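Side-chain contacts in DSBA-like thioredoxin domain-containing protein (PDB 5HFI), which probably acts as a cytosolic disulfide reductase of the DsbA-like thioredoxin family and binds glutathione at its CxxC active site: residues A23-A28 and T73-G78; L116-R121 and G140-L145; A131-L136 and A152-S157. One frame throughout, in Å; residues are numbered along the deposited sequence.

Contact 1 (A23-A28 and T73-G78); sequences ASPLLA and TGQPFG
Pro25, in the first turn of helix 24-30, and Gln75, in the loop that follows helix 64-73, meet from opposite directions in a small van der Waals contact at the protein surface. The pyrrolidine ring offers its CG and CD edge to the end of the glutamine, and Pro25 CD lies 3.9 Å from Gln75 CD. Beside the proline, Ser24 CB adds a second van der Waals touch on the same amide group. The Gln75 chain bends at chi2 (-72°), which folds its end round toward the start of the helix, and no hydrogen bond joins the two segments.

Within 73-78, Gln75 N donates to Thr73 OG1 at 3.2 Å, an ST turn, while Gly74 with positive phi takes the chain out of the helix. Thr73 OG1 also bonds to Ile69 O, and Pro76 O to Tyr21 OH.

The contact lies near the glutathione site without touching it, the side chain of Gln75 being about 9 Å from that of Trp19. Around it, Ser24 touches Gln120 of helix 112-124, Pro25 rests on Pro203 of helix 203-215, and Leu27 packs on strand 37-42, whereas Phe77 meets Tyr21 edge-to-face and leans on helix 64-73.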
loop_
_atom_site.group_PDB
_atom_site.type_symbol
_atom_site.label_atom_id
_atom_site.label_comp_id
_atom_site.label_asym_id
_atom_site.label_seq_id
_atom_site.Cartn_x
_atom_site.Cartn_y
_atom_site.Cartn_z
ATOM N N ALA A 23 -1.979 8.244 2.099
ATOM C CA ALA A 23 -3.349 7.798 2.302
ATOM C C ALA A 23 -3.463 6.647 3.293
ATOM O O ALA A 23 -4.566 6.134 3.497
ATOM C CB ALA A 23 -3.971 7.380 0.966
ATOM N N SER A 24 -2.360 6.216 3.907
ATOM C CA SER A 24 -2.443 5.133 4.879
ATOM C C SER A 24 -3.446 5.416 5.998
ATOM O O SER A 24 -4.157 4.477 6.395
ATOM C CB SER A 24 -1.051 4.844 5.454
ATOM O OG SER A 24 -1.054 3.643 6.218
ATOM N N PRO A 25 -3.566 6.634 6.534
ATOM C CA PRO A 25 -4.619 6.853 7.541
ATOM C C PRO A 25 -6.021 6.690 6.982
ATOM O O PRO A 25 -6.944 6.356 7.738
ATOM C CB PRO A 25 -4.359 8.288 8.031
ATOM C CG PRO A 25 -2.982 8.611 7.599
ATOM C CD PRO A 25 -2.751 7.848 6.348
ATOM N N LEU A 26 -6.213 6.906 5.678
ATOM C CA LEU A 26 -7.532 6.704 5.088
ATOM C C LEU A 26 -7.879 5.221 5.001
ATOM O O LEU A 26 -9.027 4.830 5.239
ATOM C CB LEU A 26 -7.596 7.344 3.703
ATOM C CG LEU A 26 -7.215 8.822 3.619
ATOM C CD1 LEU A 26 -7.538 9.374 2.240
ATOM C CD2 LEU A 26 -7.915 9.626 4.702
ATOM N N LEU A 27 -6.904 4.382 4.644
ATOM C CA LEU A 27 -7.147 2.943 4.655
ATOM C C LEU A 27 -7.404 2.444 6.072
ATOM O O LEU A 27 -8.290 1.609 6.291
ATOM C CB LEU A 27 -5.966 2.201 4.029
ATOM C CG LEU A 27 -6.072 0.675 4.017
ATOM C CD1 LEU A 27 -7.321 0.232 3.263
ATOM C CD2 LEU A 27 -4.825 0.062 3.402
ATOM N N ALA A 28 -6.642 2.947 7.048
ATOM C CA ALA A 28 -6.852 2.532 8.431
ATOM C C ALA A 28 -8.231 2.946 8.925
ATOM O O ALA A 28 -8.923 2.163 9.587
ATOM C CB ALA A 28 -5.760 3.117 9.327
ATOM N N THR A 73 -0.378 15.508 4.712
ATOM C CA THR A 73 -0.998 14.408 5.439
ATOM C C THR A 73 -0.488 14.238 6.863
ATOM O O THR A 73 -1.098 13.484 7.629
ATOM C CB THR A 73 -0.784 13.084 4.688
ATOM O OG1 THR A 73 0.615 12.765 4.663
ATOM C CG2 THR A 73 -1.295 13.198 3.263
ATOM N N GLY A 74 0.604 14.899 7.235
ATOM C CA GLY A 74 1.208 14.647 8.528
ATOM C C GLY A 74 1.913 13.315 8.654
ATOM O O GLY A 74 2.358 12.969 9.751
ATOM N N GLN A 75 2.028 12.556 7.568
ATOM C CA GLN A 75 2.693 11.265 7.634
ATOM C C GLN A 75 4.192 11.455 7.855
ATOM O O GLN A 75 4.803 12.344 7.252
ATOM C CB GLN A 75 2.443 10.467 6.355
ATOM C CG GLN A 75 1.066 9.811 6.285
ATOM C CD GLN A 75 0.927 8.629 7.230
ATOM O OE1 GLN A 75 1.133 7.480 6.837
ATOM N NE2 GLN A 75 0.565 8.903 8.477
ATOM N N PRO A 76 4.809 10.650 8.717
ATOM C CA PRO A 76 6.221 10.849 9.051
ATOM C C PRO A 76 7.176 10.147 8.099
ATOM O O PRO A 76 6.910 9.062 7.578
ATOM C CB PRO A 76 6.321 10.238 10.455
ATOM C CG PRO A 76 5.326 9.127 10.424
ATOM C CD PRO A 76 4.183 9.612 9.557
ATOM N N PHE A 77 8.323 10.789 7.894
ATOM C CA PHE A 77 9.414 10.234 7.108
ATOM C C PHE A 77 10.676 10.263 7.959
ATOM O O PHE A 77 10.986 11.288 8.574
ATOM C CB PHE A 77 9.614 11.014 5.804
ATOM C CG PHE A 77 8.452 10.917 4.848
ATOM C CD1 PHE A 77 8.493 10.044 3.773
ATOM C CD2 PHE A 77 7.322 11.703 5.021
ATOM C CE1 PHE A 77 7.432 9.953 2.890
ATOM C CE2 PHE A 77 6.255 11.614 4.145
ATOM C CZ PHE A 77 6.312 10.738 3.077
ATOM N N GLY A 78 11.395 9.140 8.002
ATOM C CA GLY A 78 12.503 8.974 8.914
ATOM C C GLY A 78 13.855 9.300 8.306
ATOM O O GLY A 78 14.036 9.282 7.091
#

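Contact 2 (L116-R121 and G140-L145); sequences LARIQR and GAELGL
Arg118, midway along helix 112-124, reaches across to Glu142 and Leu143 at the C-terminal end of helix 133-142, a helix-to-helix contact within the helical part of the DsbA-like thioredoxin fold. The second helix finishes in a Schellman motif: Gly144, with positive phi, is its C-prime residue, Leu145 N bonds to Gly140 O and Gly144 N to Ala141 O. Leu143, the first residue to leave helical geometry, lies beside the arginine.

The closer part of the contact is polar. CG of Arg118 is anti to its backbone nitrogen (chi1 -177°) and the chain then bends at chi2, bringing the guanidinium to the glutamate, whose own chain runs extended beyond CG and crosses it at about a right angle. The salt bridge is gripped side-on, through NE and NH2, but both nitrogens converge on the same oxygen: Arg118 NE lies 3.1 Å from Glu142 OE1. That oxygen sits in the guanidinium plane. The two planes are 45° apart, and both nitrogens reach OE1 from the same face of the carboxylate, out of its plane. The second oxygen receives a weak bond, 3.4 Å from Arg118 NH2 to Glu142 OE2. The strongest polar partner of Arg118 is Glu126, which forms a salt bridge with NH1; sharing the guanidinium between two acids probably steadies its position.

Glu142 is exposed, which puts this tight polar grip on the solvent side. The apolar part, by contrast, is sparse. Leu143 merely brings its branched end alongside the aliphatic stem of the arginine, which also touches Leu139. Between the two segments themselves, the apolar contact comes down to Leu143 CD2, 4.4 Å from Arg118 CG.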
loop_
_atom_site.group_PDB
_atom_site.type_symbol
_atom_site.label_atom_id
_atom_site.label_comp_id
_atom_site.label_asym_id
_atom_site.label_seq_id
_atom_site.Cartn_x
_atom_site.Cartn_y
_atom_site.Cartn_z
ATOM N N LEU A 116 0.443 -4.046 4.700
ATOM C CA LEU A 116 0.778 -2.900 3.857
ATOM C C LEU A 116 1.222 -1.712 4.701
ATOM O O LEU A 116 2.228 -1.064 4.390
ATOM C CB LEU A 116 -0.415 -2.515 2.978
ATOM C CG LEU A 116 -0.248 -1.240 2.143
ATOM C CD1 LEU A 116 0.898 -1.385 1.146
ATOM C CD2 LEU A 116 -1.542 -0.872 1.422
ATOM N N ALA A 117 0.484 -1.414 5.774
ATOM C CA ALA A 117 0.862 -0.312 6.653
ATOM C C ALA A 117 2.232 -0.547 7.278
ATOM O O ALA A 117 3.028 0.391 7.420
ATOM C CB ALA A 117 -0.195 -0.120 7.742
ATOM N N ARG A 118 2.522 -1.792 7.666
ATOM C CA ARG A 118 3.821 -2.101 8.259
ATOM C C ARG A 118 4.938 -1.987 7.230
ATOM O O ARG A 118 6.032 -1.499 7.544
ATOM C CB ARG A 118 3.801 -3.504 8.865
ATOM C CG ARG A 118 5.097 -3.889 9.571
ATOM C CD ARG A 118 5.311 -3.048 10.823
ATOM N NE ARG A 118 6.641 -3.236 11.399
ATOM C CZ ARG A 118 7.700 -2.489 11.100
ATOM N NH1 ARG A 118 7.594 -1.498 10.223
ATOM N NH2 ARG A 118 8.870 -2.732 11.676
ATOM N N ILE A 119 4.681 -2.449 6.000
ATOM C CA ILE A 119 5.659 -2.339 4.920
ATOM C C ILE A 119 6.011 -0.878 4.670
ATOM O O ILE A 119 7.184 -0.518 4.508
ATOM C CB ILE A 119 5.122 -3.009 3.641
ATOM C CG1 ILE A 119 5.252 -4.530 3.722
ATOM C CG2 ILE A 119 5.833 -2.475 2.400
ATOM C CD1 ILE A 119 4.549 -5.258 2.584
ATOM N N GLN A 120 4.993 -0.015 4.628
ATOM C CA GLN A 120 5.237 1.397 4.354
ATOM C C GLN A 120 6.027 2.047 5.481
ATOM O O GLN A 120 6.899 2.884 5.229
ATOM C CB GLN A 120 3.914 2.128 4.129
ATOM C CG GLN A 120 3.184 1.695 2.865
ATOM C CD GLN A 120 1.719 2.082 2.881
ATOM O OE1 GLN A 120 1.061 2.019 3.921
ATOM N NE2 GLN A 120 1.197 2.472 1.726
ATOM N N ARG A 121 5.743 1.669 6.730
ATOM C CA ARG A 121 6.546 2.163 7.844
ATOM C C ARG A 121 7.989 1.681 7.740
ATOM O O ARG A 121 8.926 2.453 7.978
ATOM C CB ARG A 121 5.929 1.733 9.177
ATOM C CG ARG A 121 4.618 2.430 9.517
ATOM C CD ARG A 121 4.139 2.047 10.912
ATOM N NE ARG A 121 3.163 2.999 11.436
ATOM C CZ ARG A 121 1.854 2.775 11.493
ATOM N NH1 ARG A 121 1.355 1.625 11.060
ATOM N NH2 ARG A 121 1.041 3.702 11.987
ATOM N N GLY A 140 6.669 -9.946 8.610
ATOM C CA GLY A 140 5.617 -10.915 8.873
ATOM C C GLY A 140 5.748 -11.549 10.244
ATOM O O GLY A 140 4.751 -11.768 10.938
ATOM N N ALA A 141 6.983 -11.839 10.659
ATOM C CA ALA A 141 7.195 -12.404 11.987
ATOM C C ALA A 141 6.911 -11.384 13.083
ATOM O O ALA A 141 6.519 -11.764 14.191
ATOM C CB ALA A 141 8.621 -12.940 12.108
ATOM N N GLU A 142 7.104 -10.092 12.799
ATOM C CA GLU A 142 6.732 -9.063 13.766
ATOM C C GLU A 142 5.227 -9.052 14.002
ATOM O O GLU A 142 4.768 -8.842 15.131
ATOM C CB GLU A 142 7.194 -7.685 13.292
ATOM C CG GLU A 142 8.668 -7.401 13.498
ATOM C CD GLU A 142 9.003 -5.933 13.295
ATOM O OE1 GLU A 142 8.098 -5.088 13.463
ATOM O OE2 GLU A 142 10.169 -5.626 12.968
ATOM N N LEU A 143 4.445 -9.272 12.947
ATOM C CA LEU A 143 2.993 -9.324 13.042
ATOM C C LEU A 143 2.479 -10.676 13.515
ATOM O O LEU A 143 1.264 -10.892 13.525
ATOM C CB LEU A 143 2.357 -8.974 11.691
ATOM C CG LEU A 143 2.682 -7.600 11.090
ATOM C CD1 LEU A 143 1.766 -7.303 9.920
ATOM C CD2 LEU A 143 2.572 -6.498 12.120
ATOM N N GLY A 144 3.367 -11.584 13.903
ATOM C CA GLY A 144 2.930 -12.864 14.423
ATOM C C GLY A 144 2.518 -13.856 13.360
ATOM O O GLY A 144 1.554 -14.602 13.557
ATOM N N LEU A 145 3.206 -13.868 12.218
ATOM C CA LEU A 145 2.941 -14.836 11.159
ATOM C C LEU A 145 4.131 -15.761 10.901
ATOM O O LEU A 145 4.163 -16.433 9.865
ATOM C CB LEU A 145 2.543 -14.120 9.857
ATOM C CG LEU A 145 1.209 -13.385 9.605
ATOM C CD1 LEU A 145 0.502 -12.904 10.872
ATOM C CD2 LEU A 145 1.402 -12.215 8.625
#

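Contact 3 (A131-L136 and A152-S157); sequences AERPVL and AFDACS
Arg133 and Leu136, one turn apart near the start of helix 133-142, both reach Phe153 of helix 149-157, and the arginine goes on to Asp154. The contact joins two helices of the helical part of the DsbA-like thioredoxin fold, away from the glutathione site. The first helix begins after Glu132, its N-cap residue. In its first turn, the Arg133 chain, with CG anti to the backbone nitrogen (chi1 164°) and extended from there to NE, carries the guanidinium to Asp154. The two side chains cross at about a right angle. They form a side-on salt bridge of two hydrogen bonds: Arg133 NE to Asp154 OD2 at 3.1 Å, nearly straight at 173°, and Arg133 NH2 to Asp154 OD1 at 2.8 Å. Each oxygen uses its syn lone pair, and the two flat groups are nearly coplanar, 18° apart, an arrangement that holds the arginine end flat at the surface. On its way out, Arg133 CG passes Phe153 CE2 at 4.2 Å.

One turn later Leu136 points toward segment 152-157, and its CD1 approaches the buried ring obliquely, 3.6 Å from Phe153 CE1. Ser157 OG lies over the centre of one ring face, with a 2.7 Å hydrogen bond from Ser157 OG to Phe153 O.

Helix 96-109 packs against both segments: Leu136 touches Pro97, Phe153 and Ser157 lie on Ala100, and Ala152 meets Leu108, which joins helices 133-142 and 149-157 to a common neighbour.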
loop_
_atom_site.group_PDB
_atom_site.type_symbol
_atom_site.label_atom_id
_atom_site.label_comp_id
_atom_site.label_asym_id
_atom_site.label_seq_id
_atom_site.Cartn_x
_atom_site.Cartn_y
_atom_site.Cartn_z
ATOM N N ALA A 131 12.136 -4.616 -0.707
ATOM C CA ALA A 131 12.194 -5.512 -1.849
ATOM C C ALA A 131 12.924 -6.810 -1.539
ATOM O O ALA A 131 12.964 -7.701 -2.393
ATOM C CB ALA A 131 12.873 -4.821 -3.034
ATOM N N GLU A 132 13.497 -6.942 -0.348
ATOM C CA GLU A 132 14.293 -8.112 -0.013
ATOM C C GLU A 132 13.493 -9.079 0.848
ATOM O O GLU A 132 12.798 -8.677 1.787
ATOM C CB GLU A 132 15.591 -7.716 0.692
ATOM C CG GLU A 132 16.580 -7.015 -0.228
ATOM C CD GLU A 132 17.881 -6.663 0.465
ATOM O OE1 GLU A 132 17.888 -6.594 1.713
ATOM O OE2 GLU A 132 18.896 -6.460 -0.241
ATOM N N ARG A 133 13.597 -10.361 0.508
ATOM C CA ARG A 133 12.815 -11.384 1.194
ATOM C C ARG A 133 13.057 -11.443 2.700
ATOM O O ARG A 133 12.067 -11.571 3.441
ATOM C CB ARG A 133 13.082 -12.739 0.528
ATOM C CG ARG A 133 12.656 -13.956 1.314
ATOM C CD ARG A 133 12.984 -15.210 0.515
ATOM N NE ARG A 133 12.154 -16.348 0.894
ATOM C CZ ARG A 133 12.438 -17.165 1.902
ATOM N NH1 ARG A 133 13.527 -16.954 2.633
ATOM N NH2 ARG A 133 11.634 -18.183 2.192
ATOM N N PRO A 134 14.295 -11.365 3.221
ATOM C CA PRO A 134 14.456 -11.407 4.687
ATOM C C PRO A 134 13.760 -10.267 5.410
ATOM O O PRO A 134 13.245 -10.468 6.516
ATOM C CB PRO A 134 15.978 -11.345 4.880
ATOM C CG PRO A 134 16.545 -11.814 3.602
ATOM C CD PRO A 134 15.603 -11.362 2.538
ATOM N N VAL A 135 13.737 -9.073 4.817
ATOM C CA VAL A 135 13.052 -7.949 5.446
ATOM C C VAL A 135 11.553 -8.213 5.528
ATOM O O VAL A 135 10.920 -7.967 6.561
ATOM C CB VAL A 135 13.360 -6.646 4.683
ATOM C CG1 VAL A 135 12.497 -5.502 5.200
ATOM C CG2 VAL A 135 14.840 -6.303 4.800
ATOM N N LEU A 136 10.962 -8.727 4.448
ATOM C CA LEU A 136 9.526 -8.986 4.451
ATOM C C LEU A 136 9.169 -10.126 5.398
ATOM O O LEU A 136 8.120 -10.090 6.053
ATOM C CB LEU A 136 9.050 -9.290 3.032
ATOM C CG LEU A 136 9.246 -8.116 2.068
ATOM C CD1 LEU A 136 8.949 -8.538 0.639
ATOM C CD2 LEU A 136 8.371 -6.942 2.491
ATOM N N ALA A 152 3.992 -19.089 2.402
ATOM C CA ALA A 152 2.929 -18.334 1.744
ATOM C C ALA A 152 3.498 -17.214 0.881
ATOM O O ALA A 152 2.995 -16.956 -0.220
ATOM C CB ALA A 152 1.963 -17.772 2.788
ATOM N N PHE A 153 4.545 -16.540 1.360
ATOM C CA PHE A 153 5.150 -15.465 0.582
ATOM C C PHE A 153 5.781 -15.999 -0.698
ATOM O O PHE A 153 5.626 -15.406 -1.772
ATOM C CB PHE A 153 6.188 -14.720 1.421
ATOM C CG PHE A 153 7.010 -13.741 0.631
ATOM C CD1 PHE A 153 6.540 -12.460 0.407
ATOM C CD2 PHE A 153 8.256 -14.092 0.135
ATOM C CE1 PHE A 153 7.281 -11.554 -0.315
ATOM C CE2 PHE A 153 9.008 -13.188 -0.585
ATOM C CZ PHE A 153 8.518 -11.913 -0.809
ATOM N N ASP A 154 6.515 -17.106 -0.600
ATOM C CA ASP A 154 7.136 -17.663 -1.797
ATOM C C ASP A 154 6.080 -18.150 -2.781
ATOM O O ASP A 154 6.240 -18.002 -3.999
ATOM C CB ASP A 154 8.099 -18.786 -1.415
ATOM C CG ASP A 154 9.245 -18.301 -0.535
ATOM O OD1 ASP A 154 9.738 -19.094 0.295
ATOM O OD2 ASP A 154 9.651 -17.124 -0.668
ATOM N N ALA A 155 4.978 -18.711 -2.272
ATOM C CA ALA A 155 3.899 -19.148 -3.153
ATOM C C ALA A 155 3.206 -17.964 -3.817
ATOM O O ALA A 155 2.909 -18.004 -5.016
ATOM C CB ALA A 155 2.890 -19.988 -2.370
ATOM N N CYS A 156 2.939 -16.899 -3.058
ATOM C CA CYS A 156 2.261 -15.739 -3.624
ATOM C C CYS A 156 3.130 -14.984 -4.620
ATOM O O CYS A 156 2.589 -14.276 -5.476
ATOM C CB CYS A 156 1.815 -14.788 -2.509
ATOM S SG CYS A 156 0.416 -15.390 -1.528
ATOM N N SER A 157 4.456 -15.117 -4.528
ATOM C CA SER A 157 5.353 -14.364 -5.397
ATOM C C SER A 157 5.278 -14.815 -6.847
ATOM O O SER A 157 5.640 -14.046 -7.744
ATOM C CB SER A 157 6.796 -14.486 -4.900
ATOM O OG SER A 157 6.953 -13.888 -3.624
#

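Overall arrangement
From the N terminus, helix 24-30 follows the helix of the CxxC motif, and contact 1 closes the first loop when the chain returns after helix 64-73. Contacts 2 and 3 come later and cross: segment 131-136 lies between the two halves of contact 2, and 140-145 between those of contact 3. Both use helix 133-142, contact 3 near its start and contact 2 at its end, tying it to helices 149-157 and 112-124. Ile119 and Leu136 bring them together. Helix 112-124 also links contact 2 to contact 1, where Leu116 meets Leu27. Contacts 1 and 3, with centres about 24 Å apart, lie on opposite sides of the chain's centre.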